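Local structure of K5 lyase (2X3H) at residues 330-335 and 363-368; 317-322 and 349-354; 290-295 and 306-311; 384-389 and 419-424. The protein is a phage lyase that probably cleaves the K5 capsular polysaccharide of its bacterial host by beta-elimination, as a trimer built like a tail spike. One frame throughout, in Å; residues are numbered along the deposited sequence.

Interaction 1 (330-335 and 363-368); sequences INNVLM and YASVFP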
loop_
_atom_site.group_PDB
_atom_site.type_symbol
_atom_site.label_atom_id
_atom_site.label_comp_id
_atom_site.label_asym_id
_atom_site.label_seq_id
_atom_site.Cartn_x
_atom_site.Cartn_y
_atom_site.Cartn_z
ATOM N N ILE A 330 -5.638 5.644 -6.915
ATOM C CA ILE A 330 -5.814 4.224 -7.190
ATOM C C ILE A 330 -4.406 3.629 -7.218
ATOM O O ILE A 330 -3.674 3.794 -8.187
ATOM C CB ILE A 330 -6.536 4.021 -8.546
ATOM C CG1 ILE A 330 -7.912 4.700 -8.531
ATOM C CG2 ILE A 330 -6.663 2.541 -8.891
ATOM C CD1 ILE A 330 -8.334 5.209 -9.891
ATOM N N ASN A 331 -4.019 2.961 -6.136
ATOM C CA ASN A 331 -2.640 2.495 -5.996
ATOM C C ASN A 331 -2.511 0.983 -6.176
ATOM O O ASN A 331 -3.292 0.210 -5.624
ATOM C CB ASN A 331 -2.051 2.937 -4.641
ATOM C CG ASN A 331 -0.508 2.928 -4.631
ATOM O OD1 ASN A 331 0.106 2.208 -3.853
ATOM N ND2 ASN A 331 0.111 3.726 -5.497
ATOM N N ASN A 332 -1.538 0.578 -6.981
ATOM C CA ASN A 332 -1.164 -0.829 -7.148
ATOM C C ASN A 332 -2.277 -1.706 -7.710
ATOM O O ASN A 332 -2.782 -2.594 -7.019
ATOM C CB ASN A 332 -0.662 -1.418 -5.826
ATOM C CG ASN A 332 0.648 -0.817 -5.375
ATOM O OD1 ASN A 332 1.002 -0.913 -4.198
ATOM N ND2 ASN A 332 1.361 -0.188 -6.293
ATOM N N VAL A 333 -2.640 -1.459 -8.965
ATOM C CA VAL A 333 -3.547 -2.336 -9.706
ATOM C C VAL A 333 -2.706 -3.336 -10.498
ATOM O O VAL A 333 -2.022 -2.964 -11.452
ATOM C CB VAL A 333 -4.440 -1.555 -10.683
ATOM C CG1 VAL A 333 -5.448 -2.484 -11.346
ATOM C CG2 VAL A 333 -5.155 -0.416 -9.953
ATOM N N LEU A 334 -2.751 -4.597 -10.097
ATOM C CA LEU A 334 -2.030 -5.655 -10.797
ATOM C C LEU A 334 -3.061 -6.449 -11.591
ATOM O O LEU A 334 -3.939 -7.093 -11.013
ATOM C CB LEU A 334 -1.298 -6.538 -9.780
ATOM C CG LEU A 334 -0.573 -7.803 -10.273
ATOM C CD1 LEU A 334 0.002 -7.693 -11.664
ATOM C CD2 LEU A 334 0.447 -8.330 -9.247
ATOM N N MET A 335 -2.977 -6.372 -12.913
ATOM C CA MET A 335 -3.958 -7.049 -13.763
ATOM C C MET A 335 -3.276 -8.025 -14.724
ATOM O O MET A 335 -2.239 -7.720 -15.314
ATOM C CB MET A 335 -4.787 -6.006 -14.521
ATOM C CG MET A 335 -5.836 -6.572 -15.485
ATOM S SD MET A 335 -6.927 -5.231 -15.967
ATOM C CE MET A 335 -7.453 -5.708 -17.614
ATOM N N TYR A 363 -5.091 9.822 -9.716
ATOM C CA TYR A 363 -3.778 9.167 -9.825
ATOM C C TYR A 363 -4.012 7.665 -9.923
ATOM O O TYR A 363 -4.852 7.138 -9.192
ATOM C CB TYR A 363 -2.932 9.447 -8.569
ATOM C CG TYR A 363 -1.659 8.627 -8.500
ATOM C CD1 TYR A 363 -0.494 9.085 -9.096
ATOM C CD2 TYR A 363 -1.622 7.411 -7.836
ATOM C CE1 TYR A 363 0.686 8.335 -9.059
ATOM C CE2 TYR A 363 -0.441 6.660 -7.762
ATOM C CZ TYR A 363 0.705 7.126 -8.382
ATOM O OH TYR A 363 1.853 6.361 -8.327
ATOM N N ALA A 364 -3.258 6.963 -10.776
ATOM C CA ALA A 364 -3.304 5.487 -10.763
ATOM C C ALA A 364 -1.908 4.932 -10.939
ATOM O O ALA A 364 -1.168 5.399 -11.806
ATOM C CB ALA A 364 -4.214 4.970 -11.886
ATOM N N SER A 365 -1.549 3.933 -10.142
ATOM C CA SER A 365 -0.297 3.195 -10.383
ATOM C C SER A 365 -0.655 1.767 -10.758
ATOM O O SER A 365 -1.395 1.095 -10.035
ATOM C CB SER A 365 0.641 3.256 -9.174
ATOM O OG SER A 365 0.027 2.753 -7.999
ATOM N N VAL A 366 -0.131 1.315 -11.894
ATOM C CA VAL A 366 -0.656 0.116 -12.536
ATOM C C VAL A 366 0.418 -0.821 -13.085
ATOM O O VAL A 366 1.513 -0.377 -13.447
ATOM C CB VAL A 366 -1.628 0.488 -13.673
ATOM C CG1 VAL A 366 -2.786 1.347 -13.116
ATOM C CG2 VAL A 366 -0.899 1.212 -14.784
ATOM N N PHE A 367 0.049 -2.101 -13.164
ATOM C CA PHE A 367 0.924 -3.173 -13.626
ATOM C C PHE A 367 0.127 -4.002 -14.648
ATOM O O PHE A 367 -0.539 -4.976 -14.265
ATOM C CB PHE A 367 1.295 -4.081 -12.437
ATOM C CG PHE A 367 2.048 -3.378 -11.344
ATOM C CD1 PHE A 367 1.368 -2.731 -10.320
ATOM C CD2 PHE A 367 3.438 -3.347 -11.348
ATOM C CE1 PHE A 367 2.077 -2.068 -9.301
ATOM C CE2 PHE A 367 4.142 -2.703 -10.357
ATOM C CZ PHE A 367 3.478 -2.061 -9.330
ATOM N N PRO A 368 0.152 -3.608 -15.937
ATOM C CA PRO A 368 -0.532 -4.346 -17.014
ATOM C C PRO A 368 0.267 -5.595 -17.424
ATOM O O PRO A 368 0.887 -5.638 -18.492
ATOM C CB PRO A 368 -0.615 -3.314 -18.147
ATOM C CG PRO A 368 0.634 -2.459 -17.940
ATOM C CD PRO A 368 0.791 -2.364 -16.425
#
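Ile330-Met335 and Tyr363-Pro368 run parallel as neighbouring strands, and backbone hydrogen bonds do most of the joining. Ile330 N donates to Tyr363 O, and Ile330 O receives Ser365 N at 2.9 Å. Further along, Val333 N reaches Ser365 O at 3.0 Å with a nearly straight N-H...O angle of 170°, Phe367 N returns to Val333 O, and Met335 N closes on Phe367 O. The pairing slips by one residue between Ile330 and Val333, a beta bulge centred on Asn331 and Asn332. A side chain fills the break: Ser365 OG, swung between its own backbone N and carbonyl carbon (chi1 57°), accepts Asn332 N at 2.9 Å. Such stacked parallel strands on successive coils make the walls of a right-handed beta-helix, the fold expected of this tail-spike lyase.

Apolar contacts divide by face. On the side of Ile330 and Val333, which looks toward Ile352 and Val321, Ile330 CB meets Ala364 CB at 4.2 Å and Val333 CB meets Val366 CG1 at 4.1 Å. On the other, Leu334 CD1 lies 3.9 Å from Phe367 CB, the two side chains crossing at about a right angle. The Phe367 ring turns edge-to-face against Tyr363 of the second subunit.

Interaction 2 (317-322 and 349-354); sequences QAHGVT and TATIAR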
loop_
_atom_site.group_PDB
_atom_site.type_symbol
_atom_site.label_atom_id
_atom_site.label_comp_id
_atom_site.label_asym_id
_atom_site.label_seq_id
_atom_site.Cartn_x
_atom_site.Cartn_y
_atom_site.Cartn_z
ATOM N N GLN A 317 -15.007 -6.971 -22.451
ATOM C CA GLN A 317 -14.262 -5.746 -22.174
ATOM C C GLN A 317 -13.741 -5.809 -20.747
ATOM O O GLN A 317 -14.469 -5.535 -19.792
ATOM C CB GLN A 317 -15.164 -4.526 -22.342
ATOM C CG GLN A 317 -15.689 -4.315 -23.754
ATOM C CD GLN A 317 -16.792 -3.267 -23.807
ATOM O OE1 GLN A 317 -17.606 -3.157 -22.885
ATOM N NE2 GLN A 317 -16.846 -2.513 -24.901
ATOM N N ALA A 318 -12.471 -6.181 -20.610
ATOM C CA ALA A 318 -11.864 -6.389 -19.303
ATOM C C ALA A 318 -11.274 -5.086 -18.778
ATOM O O ALA A 318 -10.509 -4.428 -19.483
ATOM C CB ALA A 318 -10.781 -7.467 -19.389
ATOM N N HIS A 319 -11.647 -4.722 -17.553
ATOM C CA HIS A 319 -11.132 -3.498 -16.903
ATOM C C HIS A 319 -10.503 -3.786 -15.540
ATOM O O HIS A 319 -10.950 -4.674 -14.814
ATOM C CB HIS A 319 -12.252 -2.477 -16.660
ATOM C CG HIS A 319 -12.926 -1.985 -17.900
ATOM N ND1 HIS A 319 -13.894 -2.709 -18.567
ATOM C CD2 HIS A 319 -12.800 -0.815 -18.570
ATOM C CE1 HIS A 319 -14.344 -1.999 -19.591
ATOM N NE2 HIS A 319 -13.682 -0.852 -19.624
ATOM N N GLY A 320 -9.493 -2.986 -15.179
ATOM C CA GLY A 320 -8.913 -3.037 -13.842
ATOM C C GLY A 320 -9.763 -2.148 -12.944
ATOM O O GLY A 320 -10.651 -2.644 -12.228
ATOM N N VAL A 321 -9.523 -0.837 -13.026
ATOM C CA VAL A 321 -10.297 0.155 -12.265
ATOM C C VAL A 321 -10.865 1.213 -13.216
ATOM O O VAL A 321 -10.183 1.662 -14.132
ATOM C CB VAL A 321 -9.419 0.851 -11.180
ATOM C CG1 VAL A 321 -10.241 1.867 -10.381
ATOM C CG2 VAL A 321 -8.777 -0.177 -10.255
ATOM N N THR A 322 -12.126 1.594 -13.008
ATOM C CA THR A 322 -12.696 2.718 -13.728
ATOM C C THR A 322 -12.956 3.834 -12.726
ATOM O O THR A 322 -13.203 3.580 -11.543
ATOM C CB THR A 322 -14.005 2.354 -14.469
ATOM O OG1 THR A 322 -15.091 2.300 -13.540
ATOM C CG2 THR A 322 -13.853 1.004 -15.194
ATOM N N THR A 349 -11.124 -6.887 -25.156
ATOM C CA THR A 349 -10.264 -5.731 -24.937
ATOM C C THR A 349 -9.843 -5.655 -23.479
ATOM O O THR A 349 -10.495 -6.214 -22.593
ATOM C CB THR A 349 -10.965 -4.427 -25.302
ATOM O OG1 THR A 349 -12.138 -4.276 -24.495
ATOM C CG2 THR A 349 -11.333 -4.427 -26.780
ATOM N N ALA A 350 -8.735 -4.959 -23.251
ATOM C CA ALA A 350 -8.193 -4.747 -21.915
ATOM C C ALA A 350 -8.021 -3.250 -21.667
ATOM O O ALA A 350 -7.601 -2.503 -22.555
ATOM C CB ALA A 350 -6.844 -5.459 -21.759
ATOM N N THR A 351 -8.345 -2.827 -20.447
ATOM C CA THR A 351 -8.114 -1.457 -20.007
ATOM C C THR A 351 -7.813 -1.500 -18.512
ATOM O O THR A 351 -8.709 -1.773 -17.720
ATOM C CB THR A 351 -9.380 -0.592 -20.225
ATOM O OG1 THR A 351 -9.745 -0.606 -21.612
ATOM C CG2 THR A 351 -9.129 0.855 -19.799
ATOM N N ILE A 352 -6.567 -1.261 -18.101
ATOM C CA ILE A 352 -6.241 -1.382 -16.671
ATOM C C ILE A 352 -6.753 -0.193 -15.845
ATOM O O ILE A 352 -7.091 -0.343 -14.659
ATOM C CB ILE A 352 -4.721 -1.655 -16.439
ATOM C CG1 ILE A 352 -4.444 -2.108 -15.000
ATOM C CG2 ILE A 352 -3.874 -0.438 -16.783
ATOM C CD1 ILE A 352 -3.115 -2.798 -14.834
ATOM N N ALA A 353 -6.813 0.977 -16.481
ATOM C CA ALA A 353 -7.376 2.166 -15.834
ATOM C C ALA A 353 -8.149 2.952 -16.885
ATOM O O ALA A 353 -7.602 3.293 -17.938
ATOM C CB ALA A 353 -6.258 3.026 -15.231
ATOM N N ARG A 354 -9.416 3.234 -16.593
ATOM C CA ARG A 354 -10.289 3.959 -17.513
ATOM C C ARG A 354 -10.803 5.214 -16.835
ATOM O O ARG A 354 -11.404 5.131 -15.766
ATOM C CB ARG A 354 -11.467 3.065 -17.942
ATOM C CG ARG A 354 -12.459 3.760 -18.853
ATOM C CD ARG A 354 -13.523 2.773 -19.361
ATOM N NE ARG A 354 -14.483 3.406 -20.259
ATOM C CZ ARG A 354 -15.411 2.743 -20.943
ATOM N NH1 ARG A 354 -15.501 1.414 -20.851
ATOM N NH2 ARG A 354 -16.250 3.413 -21.726
HETATM O O HOH W 1 -11.324 -3.072 -21.960
HETATM O O HOH W 2 -12.228 0.543 -21.801
#
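His319 and Arg354 meet across two parallel strands, Arg354 NH1 coming to His319 NE2 at a slant to the ring. Arg354 is fully extended from CG to NE, with CG opposite its backbone N (chi1 178°), and this length carries NH1 back to His319 NE2, to which it donates at 3.2 Å. The nitrogen acceptor lies in the guanidinium plane, whereas NH1 stands 28° out of the ring plane; the two flat groups are 21° apart. Arg354 CD packs 3.7 Å from His319 CD2. The far side of the guanidinium is engaged too, NE forming a salt bridge with Glu379, while His319 ND1 is bound to Tyr290 O and its ring meets that of Tyr290.

Thr351 lies alongside His319 and points the same way, its CB 3.8 Å from His319 CD2. One water joins Thr351 OG1 to His319 NE2; another ties it to Thr349 OG1 and Ala318 O. These residues sit on successive coils of the beta-helix, and both segments turn a corner in register, at Gly320 and Ile352.

The backbone ladder runs through the bend: Gly320 N donates to Thr351 O at 2.9 Å, and Val321 N reaches Ile352 O at 3.0 Å from above the carbonyl plane. Beyond it, Thr322 CG2 rests 4.2 Å from Arg354 CB, the side chains again side by side, whereas Val321 faces inward onto Ile330 and Val333.

Interaction 3 (290-295 and 306-311); sequences YAAVVA and VLVDYS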
loop_
_atom_site.group_PDB
_atom_site.type_symbol
_atom_site.label_atom_id
_atom_site.label_comp_id
_atom_site.label_asym_id
_atom_site.label_seq_id
_atom_site.Cartn_x
_atom_site.Cartn_y
_atom_site.Cartn_z
ATOM N N TYR A 290 -16.510 -7.501 -15.880
ATOM C CA TYR A 290 -16.347 -6.145 -16.418
ATOM C C TYR A 290 -15.218 -5.352 -15.784
ATOM O O TYR A 290 -14.370 -4.818 -16.493
ATOM C CB TYR A 290 -17.656 -5.351 -16.330
ATOM C CG TYR A 290 -17.588 -4.035 -17.079
ATOM C CD1 TYR A 290 -17.840 -3.975 -18.445
ATOM C CD2 TYR A 290 -17.228 -2.852 -16.428
ATOM C CE1 TYR A 290 -17.765 -2.774 -19.138
ATOM C CE2 TYR A 290 -17.160 -1.648 -17.106
ATOM C CZ TYR A 290 -17.429 -1.614 -18.466
ATOM O OH TYR A 290 -17.370 -0.421 -19.163
ATOM N N ALA A 291 -15.204 -5.265 -14.452
ATOM C CA ALA A 291 -14.146 -4.505 -13.773
ATOM C C ALA A 291 -13.910 -5.014 -12.364
ATOM O O ALA A 291 -14.828 -5.539 -11.723
ATOM C CB ALA A 291 -14.501 -3.043 -13.735
ATOM N N ALA A 292 -12.683 -4.867 -11.871
ATOM C CA ALA A 292 -12.430 -5.156 -10.458
ATOM C C ALA A 292 -13.085 -4.094 -9.579
ATOM O O ALA A 292 -13.830 -4.417 -8.647
ATOM C CB ALA A 292 -10.928 -5.243 -10.165
ATOM N N VAL A 293 -12.819 -2.829 -9.893
ATOM C CA VAL A 293 -13.259 -1.721 -9.042
ATOM C C VAL A 293 -13.873 -0.623 -9.885
ATOM O O VAL A 293 -13.263 -0.151 -10.849
ATOM C CB VAL A 293 -12.047 -1.120 -8.270
ATOM C CG1 VAL A 293 -12.460 0.159 -7.541
ATOM C CG2 VAL A 293 -11.477 -2.132 -7.301
ATOM N N VAL A 294 -15.086 -0.214 -9.522
ATOM C CA VAL A 294 -15.722 0.953 -10.130
ATOM C C VAL A 294 -15.655 2.048 -9.066
ATOM O O VAL A 294 -16.397 2.005 -8.069
ATOM C CB VAL A 294 -17.192 0.645 -10.529
ATOM C CG1 VAL A 294 -17.877 1.901 -11.031
ATOM C CG2 VAL A 294 -17.262 -0.478 -11.590
ATOM N N ALA A 295 -14.716 2.986 -9.232
ATOM C CA ALA A 295 -14.454 4.023 -8.219
ATOM C C ALA A 295 -15.591 5.053 -8.151
ATOM O O ALA A 295 -15.760 5.730 -7.136
ATOM C CB ALA A 295 -13.102 4.734 -8.499
ATOM N N VAL A 306 -5.069 -3.806 -5.543
ATOM C CA VAL A 306 -6.146 -4.425 -6.316
ATOM C C VAL A 306 -5.540 -5.462 -7.250
ATOM O O VAL A 306 -4.727 -5.116 -8.117
ATOM C CB VAL A 306 -6.900 -3.370 -7.152
ATOM C CG1 VAL A 306 -7.995 -4.029 -8.006
ATOM C CG2 VAL A 306 -7.463 -2.255 -6.235
ATOM N N LEU A 307 -5.896 -6.736 -7.050
ATOM C CA LEU A 307 -5.331 -7.805 -7.874
ATOM C C LEU A 307 -6.470 -8.348 -8.716
ATOM O O LEU A 307 -7.503 -8.760 -8.184
ATOM C CB LEU A 307 -4.719 -8.917 -7.005
ATOM C CG LEU A 307 -3.869 -9.964 -7.736
ATOM C CD1 LEU A 307 -2.988 -10.644 -6.715
ATOM C CD2 LEU A 307 -4.721 -10.998 -8.499
ATOM N N VAL A 308 -6.290 -8.350 -10.028
ATOM C CA VAL A 308 -7.363 -8.814 -10.911
ATOM C C VAL A 308 -6.831 -9.774 -11.969
ATOM O O VAL A 308 -5.805 -9.517 -12.592
ATOM C CB VAL A 308 -8.188 -7.631 -11.503
ATOM C CG1 VAL A 308 -7.308 -6.651 -12.214
ATOM C CG2 VAL A 308 -9.325 -8.126 -12.418
ATOM N N ASP A 309 -7.507 -10.915 -12.116
ATOM C CA ASP A 309 -7.176 -11.901 -13.148
ATOM C C ASP A 309 -8.374 -12.096 -14.060
ATOM O O ASP A 309 -9.499 -12.171 -13.576
ATOM C CB ASP A 309 -6.822 -13.239 -12.516
ATOM C CG ASP A 309 -6.587 -14.335 -13.554
ATOM O OD1 ASP A 309 -5.935 -14.046 -14.575
ATOM O OD2 ASP A 309 -7.046 -15.482 -13.338
ATOM N N TYR A 310 -8.123 -12.172 -15.364
ATOM C CA TYR A 310 -9.178 -12.434 -16.355
ATOM C C TYR A 310 -8.981 -13.764 -17.117
ATOM O O TYR A 310 -9.712 -14.035 -18.074
ATOM C CB TYR A 310 -9.246 -11.279 -17.369
ATOM C CG TYR A 310 -10.026 -10.082 -16.857
ATOM C CD1 TYR A 310 -11.409 -10.056 -16.923
ATOM C CD2 TYR A 310 -9.379 -8.993 -16.277
ATOM C CE1 TYR A 310 -12.135 -8.974 -16.443
ATOM C CE2 TYR A 310 -10.092 -7.908 -15.807
ATOM C CZ TYR A 310 -11.477 -7.906 -15.881
ATOM O OH TYR A 310 -12.230 -6.835 -15.413
ATOM N N SER A 311 -8.005 -14.566 -16.700
ATOM C CA SER A 311 -7.605 -15.769 -17.466
ATOM C C SER A 311 -8.730 -16.763 -17.740
ATOM O O SER A 311 -8.656 -17.516 -18.714
ATOM C CB SER A 311 -6.445 -16.492 -16.784
ATOM O OG SER A 311 -6.861 -17.065 -15.563
#
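This is apolar packing across the interior of the beta-helix, between the corner at Ala292 and the strand 306-309 that faces it, with a tyrosine hydroxyl at one end. The touching parts run in nearly opposite directions, 170° apart, and, belonging to different walls, are joined by side chains instead of a backbone ladder. Ala292 points its methyl group at the strand, and CB rests against two valines, 3.8 Å from Val306 CG1 and 3.9 Å from Val308 CB. Beside it Val293 crosses Val306 at a slant, CG2 to CG1 at 4.0 Å. Val306 presents this CG1 because it stands opposite the residue's own backbone N (chi1 178°), and the one methyl thereby touches both Ala292 and Val293. Ala285, from strand 279-286, packs against both Ala292 and Val308.

At the other end Tyr310 swings its ring toward the first segment, leaving OH 3.1 Å from Tyr290 O and 3.4 Å from Ala291 CA. The hydroxyl is hydrogen-bonded to His319 O, a little further along the chain, and Tyr290 O is the acceptor for His319 ND1. Asp309 OD2 is hydrogen-bonded to Tyr250 OH of the second subunit.

The contact thus pairs a close-packed aliphatic centre with a polar margin, where the buried phenol has its partner in His319 O and the two segments are tied only indirectly by polar groups, through the two bonds of His319.

Interaction 4 (384-389 and 419-424); sequences RNFVEV and VVHAPA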
loop_
_atom_site.group_PDB
_atom_site.type_symbol
_atom_site.label_atom_id
_atom_site.label_comp_id
_atom_site.label_asym_id
_atom_site.label_seq_id
_atom_site.Cartn_x
_atom_site.Cartn_y
_atom_site.Cartn_z
ATOM N N ARG A 384 -5.985 16.158 -16.237
ATOM C CA ARG A 384 -5.103 16.158 -15.057
ATOM C C ARG A 384 -5.024 14.796 -14.355
ATOM O O ARG A 384 -4.791 14.726 -13.151
ATOM C CB ARG A 384 -5.497 17.277 -14.072
ATOM C CG ARG A 384 -5.299 18.683 -14.631
ATOM C CD ARG A 384 -5.410 19.707 -13.501
ATOM N NE ARG A 384 -4.126 19.744 -12.819
ATOM C CZ ARG A 384 -3.844 20.307 -11.668
ATOM N NH1 ARG A 384 -4.799 20.871 -10.925
ATOM N NH2 ARG A 384 -2.588 20.270 -11.235
ATOM N N ASN A 385 -5.213 13.712 -15.110
ATOM C CA ASN A 385 -5.008 12.359 -14.556
ATOM C C ASN A 385 -3.580 11.875 -14.813
ATOM O O ASN A 385 -3.090 11.980 -15.934
ATOM C CB ASN A 385 -6.015 11.378 -15.159
ATOM C CG ASN A 385 -7.444 11.863 -15.014
ATOM O OD1 ASN A 385 -8.094 12.257 -16.005
ATOM N ND2 ASN A 385 -7.947 11.852 -13.778
ATOM N N PHE A 386 -2.920 11.371 -13.766
ATOM C CA PHE A 386 -1.528 10.930 -13.843
ATOM C C PHE A 386 -1.475 9.431 -13.618
ATOM O O PHE A 386 -1.942 8.939 -12.579
ATOM C CB PHE A 386 -0.690 11.668 -12.787
ATOM C CG PHE A 386 0.732 11.203 -12.675
ATOM C CD1 PHE A 386 1.483 10.894 -13.807
ATOM C CD2 PHE A 386 1.331 11.118 -11.423
ATOM C CE1 PHE A 386 2.810 10.474 -13.678
ATOM C CE2 PHE A 386 2.658 10.712 -11.299
ATOM C CZ PHE A 386 3.388 10.384 -12.436
ATOM N N VAL A 387 -0.951 8.710 -14.613
ATOM C CA VAL A 387 -0.842 7.252 -14.526
ATOM C C VAL A 387 0.634 6.880 -14.494
ATOM O O VAL A 387 1.392 7.275 -15.387
ATOM C CB VAL A 387 -1.530 6.529 -15.715
ATOM C CG1 VAL A 387 -1.209 5.039 -15.693
ATOM C CG2 VAL A 387 -3.039 6.747 -15.673
ATOM N N GLU A 388 1.036 6.132 -13.467
ATOM C CA GLU A 388 2.363 5.530 -13.436
ATOM C C GLU A 388 2.256 4.054 -13.746
ATOM O O GLU A 388 1.698 3.292 -12.963
ATOM C CB GLU A 388 3.025 5.717 -12.069
ATOM C CG GLU A 388 3.376 7.146 -11.771
ATOM C CD GLU A 388 4.428 7.227 -10.694
ATOM O OE1 GLU A 388 4.076 7.075 -9.504
ATOM O OE2 GLU A 388 5.614 7.412 -11.052
ATOM N N VAL A 389 2.775 3.674 -14.913
ATOM C CA VAL A 389 2.878 2.279 -15.312
ATOM C C VAL A 389 4.145 1.750 -14.649
ATOM O O VAL A 389 5.248 1.948 -15.163
ATOM C CB VAL A 389 2.924 2.157 -16.849
ATOM C CG1 VAL A 389 3.084 0.700 -17.288
ATOM C CG2 VAL A 389 1.664 2.769 -17.467
ATOM N N VAL A 419 -1.238 12.568 -18.079
ATOM C CA VAL A 419 0.192 12.257 -18.095
ATOM C C VAL A 419 0.364 10.759 -17.865
ATOM O O VAL A 419 -0.337 10.168 -17.037
ATOM C CB VAL A 419 0.946 13.024 -16.986
ATOM C CG1 VAL A 419 2.415 12.554 -16.885
ATOM C CG2 VAL A 419 0.846 14.540 -17.214
ATOM N N VAL A 420 1.288 10.150 -18.606
ATOM C CA VAL A 420 1.656 8.744 -18.376
ATOM C C VAL A 420 3.175 8.601 -18.249
ATOM O O VAL A 420 3.902 9.076 -19.122
ATOM C CB VAL A 420 1.173 7.845 -19.530
ATOM C CG1 VAL A 420 1.553 6.377 -19.280
ATOM C CG2 VAL A 420 -0.340 7.997 -19.714
ATOM N N HIS A 421 3.632 7.972 -17.164
ATOM C CA HIS A 421 5.059 7.599 -17.010
ATOM C C HIS A 421 5.220 6.088 -17.003
ATOM O O HIS A 421 4.370 5.381 -16.472
ATOM C CB HIS A 421 5.600 8.103 -15.672
ATOM C CG HIS A 421 5.758 9.587 -15.588
ATOM N ND1 HIS A 421 6.443 10.188 -14.554
ATOM C CD2 HIS A 421 5.346 10.588 -16.402
ATOM C CE1 HIS A 421 6.428 11.499 -14.726
ATOM N NE2 HIS A 421 5.777 11.767 -15.841
ATOM N N ALA A 422 6.336 5.608 -17.558
ATOM C CA ALA A 422 6.737 4.190 -17.445
ATOM C C ALA A 422 8.227 4.159 -17.101
ATOM O O ALA A 422 9.079 4.034 -17.997
ATOM C CB ALA A 422 6.487 3.462 -18.741
ATOM N N PRO A 423 8.547 4.292 -15.801
ATOM C CA PRO A 423 9.946 4.451 -15.371
ATOM C C PRO A 423 10.887 3.305 -15.806
ATOM O O PRO A 423 12.039 3.577 -16.125
ATOM C CB PRO A 423 9.843 4.570 -13.842
ATOM C CG PRO A 423 8.401 5.022 -13.587
ATOM C CD PRO A 423 7.601 4.341 -14.669
ATOM N N ALA A 424 10.422 2.051 -15.836
ATOM C CA ALA A 424 11.303 0.942 -16.263
ATOM C C ALA A 424 11.785 1.117 -17.690
ATOM O O ALA A 424 12.856 0.611 -18.071
ATOM C CB ALA A 424 10.604 -0.409 -16.124
HETATM O O HOH W 3 7.702 8.965 -12.566
HETATM O O HOH W 4 7.857 0.940 -15.283
#
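Phe386 drives the edge of its ring into one face of His421, a T-shaped pair with centroids 4.8 Å apart and planes at 77°. Phe386 CE1 sits over the centre of the imidazole, 3.6 Å from His421 CG. The same ring leans on Val419, Phe386 CD1 to Val419 CG1 at 3.6 Å; with CG opposite its backbone N (chi1 174°), the phenyl lies across the next strand. On the reverse face of the sheet Val387 and Val420 are neighbours. Val389 CG2 touches Val420 CG1 at 4.0 Å.

Four backbone hydrogen bonds set this register. Val419 N donates to Asn385 O, Val387 N to Val419 O, His421 N to Val387 O, and Val389 N to His421 O at 2.8 Å. Past the paired stretch, Pro423 CD approaches Val389 O, and a water relays that carbonyl to Ala424 N.

Further out, His421 ND1 holds a water at 2.7 Å, lying in the plane of the imidazole, and this water donates to Glu388 OE2. The carboxylate is anchored at its other oxygen, OE1, by the hydroxyl of Tyr363. Tyr428 adds a second edge-to-face ring partner to His421.

The parallel, in-register ladder is that of successive coils of a beta-helix, with valines on one face and Phe386, His421, Val419 and Glu388 on the other; here Phe386 and His421 pack on Lys390 and Pro423 of the third subunit.

Going from the N terminus, interaction 3 comes first: residues 290-295 and 306-311 close a short loop, less than a full coil, across the interior of the beta-helix. Interaction 2 then opens at 317-322, and before it closes at 349-354 the chain has entered 330-335, so interactions 1 and 2 cross; interaction 1 finishes at 363-368. Interaction 4, 384-389 with 419-424, follows in series over the longest gap. Strands 302-309, 329-336, 363-369, 386-389 and 419-422 pair in succession, joining interactions 3, 1 and 4 along one wall. Interaction 2 joins successive coils around a corner, on both sides of it, and Ile352 CD1 packs against interaction 1. Interactions 2 and 4 do not touch.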